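Local structure of transcriptional regulator, MarR family (Listeria monocytogenes str. 4b, 2QWW) at residues A[45-50]-A[109-114]; A[51-56]-A[62-67]. The protein probably binds DNA as a dimer through a winged helix-turn-helix domain and represses transcription. One frame throughout, in Å; residues are numbered along the deposited sequence.

Interaction 1 (A[45-50]-A[109-114]); sequences AMINVI and DLSKRS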
# COMPACT_ATOMS: atom_id res chain seq x y z
N ALA A 45 6.11 -2.15 -9.53
CA ALA A 45 5.01 -3.05 -9.22
C ALA A 45 4.86 -4.09 -10.33
O ALA A 45 4.71 -5.29 -10.07
CB ALA A 45 3.72 -2.28 -9.04
N MSE A 46 4.94 -3.63 -11.58
CA MSE A 46 4.87 -4.50 -12.76
C MSE A 46 6.02 -5.49 -12.78
O MSE A 46 5.81 -6.68 -12.99
CB MSE A 46 4.89 -3.63 -14.02
CG MSE A 46 4.87 -4.38 -15.38
SE MSE A 46 4.43 -3.23 -16.96
CE MSE A 46 2.72 -2.68 -16.46
N ILE A 47 7.23 -4.98 -12.56
CA ILE A 47 8.44 -5.80 -12.54
C ILE A 47 8.29 -6.92 -11.53
O ILE A 47 8.61 -8.06 -11.83
CB ILE A 47 9.69 -4.98 -12.16
CG1 ILE A 47 10.03 -3.96 -13.25
CG2 ILE A 47 10.90 -5.89 -11.94
CD1 ILE A 47 10.72 -4.52 -14.46
N ASN A 48 7.77 -6.58 -10.36
CA ASN A 48 7.58 -7.53 -9.27
C ASN A 48 6.53 -8.61 -9.55
O ASN A 48 6.73 -9.78 -9.20
CB ASN A 48 7.30 -6.77 -7.97
CG ASN A 48 8.53 -5.96 -7.49
OD1 ASN A 48 9.68 -6.39 -7.67
ND2 ASN A 48 8.29 -4.80 -6.88
N VAL A 49 5.44 -8.23 -10.20
CA VAL A 49 4.43 -9.19 -10.63
C VAL A 49 5.05 -10.14 -11.65
O VAL A 49 4.88 -11.34 -11.55
CB VAL A 49 3.23 -8.50 -11.29
CG1 VAL A 49 2.33 -9.51 -11.98
CG2 VAL A 49 2.43 -7.67 -10.26
N ILE A 50 5.78 -9.60 -12.61
CA ILE A 50 6.38 -10.44 -13.66
C ILE A 50 7.43 -11.39 -13.09
O ILE A 50 7.66 -12.49 -13.62
CB ILE A 50 6.98 -9.56 -14.81
CG1 ILE A 50 5.88 -8.75 -15.50
CG2 ILE A 50 7.64 -10.42 -15.87
CD1 ILE A 50 6.40 -7.74 -16.53
N ASP A 109 17.54 -8.31 -11.23
CA ASP A 109 18.45 -7.54 -10.37
C ASP A 109 17.77 -6.34 -9.71
O ASP A 109 17.91 -6.17 -8.50
CB ASP A 109 19.65 -7.05 -11.17
CG ASP A 109 20.51 -8.20 -11.71
OD1 ASP A 109 20.30 -9.35 -11.28
OD2 ASP A 109 21.38 -7.94 -12.58
N LEU A 110 17.04 -5.53 -10.49
CA LEU A 110 16.32 -4.37 -9.95
C LEU A 110 15.11 -4.75 -9.12
O LEU A 110 14.75 -4.03 -8.17
CB LEU A 110 15.88 -3.41 -11.06
CG LEU A 110 16.97 -2.88 -11.99
CD1 LEU A 110 16.36 -2.03 -13.08
CD2 LEU A 110 18.00 -2.10 -11.20
N SER A 111 14.43 -5.84 -9.50
CA SER A 111 13.31 -6.34 -8.70
C SER A 111 13.85 -6.60 -7.29
O SER A 111 13.33 -6.09 -6.30
CB SER A 111 12.75 -7.64 -9.28
OG SER A 111 11.60 -8.04 -8.55
N LYS A 112 14.96 -7.34 -7.22
CA LYS A 112 15.63 -7.66 -5.97
C LYS A 112 16.01 -6.42 -5.14
O LYS A 112 15.79 -6.37 -3.93
CB LYS A 112 16.87 -8.53 -6.25
CG LYS A 112 16.53 -9.95 -6.70
CD LYS A 112 17.70 -10.66 -7.33
CE LYS A 112 17.32 -12.05 -7.80
NZ LYS A 112 18.44 -12.72 -8.53
N ARG A 113 16.56 -5.40 -5.81
CA ARG A 113 16.91 -4.17 -5.12
C ARG A 113 15.66 -3.40 -4.67
O ARG A 113 15.71 -2.61 -3.72
CB ARG A 113 17.82 -3.31 -6.00
CG ARG A 113 19.20 -3.93 -6.26
CD ARG A 113 20.05 -3.05 -7.16
NE ARG A 113 20.14 -1.70 -6.61
CZ ARG A 113 20.59 -0.62 -7.26
NH1 ARG A 113 21.02 -0.70 -8.51
NH2 ARG A 113 20.60 0.55 -6.63
N SER A 114 14.53 -3.64 -5.34
CA SER A 114 13.27 -3.00 -4.95
C SER A 114 12.68 -3.62 -3.68
O SER A 114 12.07 -2.93 -2.85
CB SER A 114 12.24 -3.11 -6.07
OG SER A 114 11.06 -2.41 -5.72

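Interaction 2 (A[51-56]-A[62-67]); sequences YSTPGI and TKRLII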
# COMPACT_ATOMS: atom_id res chain seq x y z
N TYR A 51 8.09 -10.98 -12.02
CA TYR A 51 9.10 -11.80 -11.38
C TYR A 51 8.49 -13.04 -10.75
O TYR A 51 9.03 -14.13 -10.87
CB TYR A 51 9.84 -10.99 -10.31
CG TYR A 51 11.01 -11.72 -9.68
CD1 TYR A 51 12.05 -12.22 -10.46
CD2 TYR A 51 11.11 -11.85 -8.30
CE1 TYR A 51 13.14 -12.87 -9.89
CE2 TYR A 51 12.19 -12.50 -7.71
CZ TYR A 51 13.21 -13.00 -8.52
OH TYR A 51 14.28 -13.64 -7.94
N SER A 52 7.34 -12.88 -10.10
CA SER A 52 6.69 -14.00 -9.43
C SER A 52 5.87 -14.88 -10.36
O SER A 52 5.53 -16.01 -10.02
CB SER A 52 5.79 -13.49 -8.31
OG SER A 52 4.70 -12.73 -8.82
N THR A 53 5.54 -14.36 -11.54
CA THR A 53 4.72 -15.08 -12.49
C THR A 53 5.29 -14.93 -13.89
O THR A 53 4.72 -14.22 -14.72
CB THR A 53 3.29 -14.56 -12.42
OG1 THR A 53 2.92 -14.46 -11.04
CG2 THR A 53 2.33 -15.52 -13.15
N PRO A 54 6.42 -15.59 -14.16
CA PRO A 54 6.98 -15.56 -15.48
C PRO A 54 6.05 -16.22 -16.47
O PRO A 54 5.52 -17.29 -16.20
CB PRO A 54 8.29 -16.34 -15.35
CG PRO A 54 8.17 -17.12 -14.14
CD PRO A 54 7.26 -16.37 -13.22
N GLY A 55 5.89 -15.59 -17.62
CA GLY A 55 4.98 -16.04 -18.63
C GLY A 55 3.60 -15.46 -18.42
O GLY A 55 2.67 -15.86 -19.10
N ILE A 56 3.44 -14.53 -17.48
CA ILE A 56 2.14 -13.87 -17.27
C ILE A 56 1.76 -13.12 -18.54
O ILE A 56 2.63 -12.69 -19.28
CB ILE A 56 2.14 -12.92 -16.04
CG1 ILE A 56 0.72 -12.43 -15.73
CG2 ILE A 56 3.09 -11.72 -16.24
CD1 ILE A 56 0.62 -11.59 -14.50
N THR A 62 -2.42 -6.40 -16.32
CA THR A 62 -3.22 -5.19 -16.09
C THR A 62 -4.21 -5.41 -14.96
O THR A 62 -4.34 -4.57 -14.07
CB THR A 62 -4.12 -4.81 -17.28
OG1 THR A 62 -5.23 -5.72 -17.33
CG2 THR A 62 -3.38 -4.81 -18.61
N LYS A 63 -4.93 -6.53 -15.02
CA LYS A 63 -5.96 -6.88 -14.03
C LYS A 63 -5.38 -7.04 -12.64
O LYS A 63 -6.03 -6.70 -11.65
CB LYS A 63 -6.71 -8.17 -14.43
N ARG A 64 -4.16 -7.54 -12.55
CA ARG A 64 -3.52 -7.69 -11.24
C ARG A 64 -3.03 -6.34 -10.70
O ARG A 64 -3.08 -6.10 -9.49
CB ARG A 64 -2.36 -8.68 -11.29
CG ARG A 64 -1.99 -9.15 -9.90
CD ARG A 64 -0.82 -10.07 -9.87
NE ARG A 64 -1.06 -11.45 -10.26
CZ ARG A 64 -0.10 -12.38 -10.25
NH1 ARG A 64 1.13 -12.07 -9.89
NH2 ARG A 64 -0.36 -13.62 -10.61
N LEU A 65 -2.55 -5.47 -11.58
CA LEU A 65 -2.10 -4.14 -11.19
C LEU A 65 -3.28 -3.18 -11.06
O LEU A 65 -3.15 -2.09 -10.51
CB LEU A 65 -1.12 -3.60 -12.23
CG LEU A 65 0.19 -4.38 -12.43
CD1 LEU A 65 0.92 -3.89 -13.64
CD2 LEU A 65 1.06 -4.32 -11.21
N ILE A 66 -4.44 -3.58 -11.59
CA ILE A 66 -5.65 -2.78 -11.54
C ILE A 66 -5.34 -1.45 -12.22
O ILE A 66 -5.45 -0.38 -11.62
CB ILE A 66 -6.19 -2.60 -10.09
CG1 ILE A 66 -6.16 -3.94 -9.34
CG2 ILE A 66 -7.62 -2.04 -10.10
CD1 ILE A 66 -6.69 -3.85 -7.93
N ILE A 67 -4.93 -1.55 -13.48
CA ILE A 67 -4.59 -0.39 -14.30
C ILE A 67 -5.30 -0.53 -15.63
O ILE A 67 -5.83 -1.59 -15.96
CB ILE A 67 -3.06 -0.27 -14.55
CG1 ILE A 67 -2.50 -1.53 -15.24
CG2 ILE A 67 -2.32 -0.01 -13.25
CD1 ILE A 67 -1.01 -1.50 -15.49

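Interaction 1 (A[45-50]-A[109-114])
Asn48 and Ser111 meet where two helices of the winged helix-turn-helix fold of the MarR family cross. Helix 41-52 belongs to the DNA-binding domain, and helix 105-115 follows the strands of the wing. The segment axes approach to 9.5 Å with a crossing angle of -110°, so the helices touch over a short patch. The nearest backbones are those of Asn48 and Ser111, with 5.9 Å between their CA atoms.

The nonpolar part is small. Ile47 directs CG2 at the Ser111 methylene, and CG2 lies 3.7 Å from Ser111 CB. Ile47 also packs on Leu79 of helix 69-81, which ties the patch to the core of the domain. Leu37 of helix 8-37 and Leu44 pack against Ser114.

The polar part is carried by the amide of Asn48. Its ND2 faces Ser114 OG at 3.8 Å, a loose approach. Asn48 OD1 takes the one hydrogen bond between the segments. The serine hydroxyl stands anti to the Ser111 backbone N (chi1 -175°), which turns it across the gap. Ser111 OG donates to Asn48 OD1 at 2.7 Å, in the carbonyl plane, with a C=O...O angle of 158°.

Interaction 2 (A[51-56]-A[62-67])
Arg64 reaches from helix 58-65 to the C-terminal end of helix 41-52, where Thr53 receives its guanidinium. Helix 41-52 comes just before helix 58-65, the first helix of the helix-turn-helix, in the winged domain. Between them the chain makes a type II beta turn from Thr53 to Ile56, closed by Ile56 N to Thr53 O at 3.1 Å. Gly55 takes the positive phi of this turn.

Thr53 OG1 is the acceptor shared by both terminal nitrogens of Arg64. NH1 donates to Thr53 OG1 at 3.2 Å, with an N-H...O angle of 148° and the oxygen 17° out of the guanidinium plane. The bond from NH2 to Thr53 OG1 is weak, at 3.4 Å. The arginine chain leaves the helix extended and bends at chi3 (-78°), and its end meets the threonine side chain from the opposite direction.

Ser52 OG lies in the guanidinium plane at its edge, 3.8 Å from Arg64 NH1. Its main polar partner is Val49 O, one turn back in its own helix. Ser52 OG also forms a weak bond, at 3.3 Å, with Thr53 OG1. Over one guanidinium face sits Ile56 CD1, 4.4 Å from Arg64 CZ.

Gly55 and Ile56 pair with Leu101 of the wing sheet through their backbones. With a neutral hydroxyl as acceptor and modest bond geometry, the Arg64 contact is a polar link without charge neutralisation between these segments.

Overall arrangement
Both interactions use helix 41-52. Interaction 1 involves its middle and joins it to helix 105-115; interaction 2 involves its C-terminal end and the turn beyond, and joins these to helix 58-65. Their centres are 11 Å apart, and both segments of interaction 2 fall within the stretch of chain that runs between the two segments of interaction 1. Interaction 1 lies deeper and pairs a neutral amide with a hydroxyl beside a buried isoleucine. Interaction 2 is nearer the surface and relies on a long, exposed arginine. Val49 of segment 45-50 packs on interaction 2: its CG1 lies 3.5 Å from Arg64 NH1 and 3.7 Å from Ile56 CD1. Tyr51 packs back on helix 105-115, where its OH lies 3.4 Å from Lys112 CE.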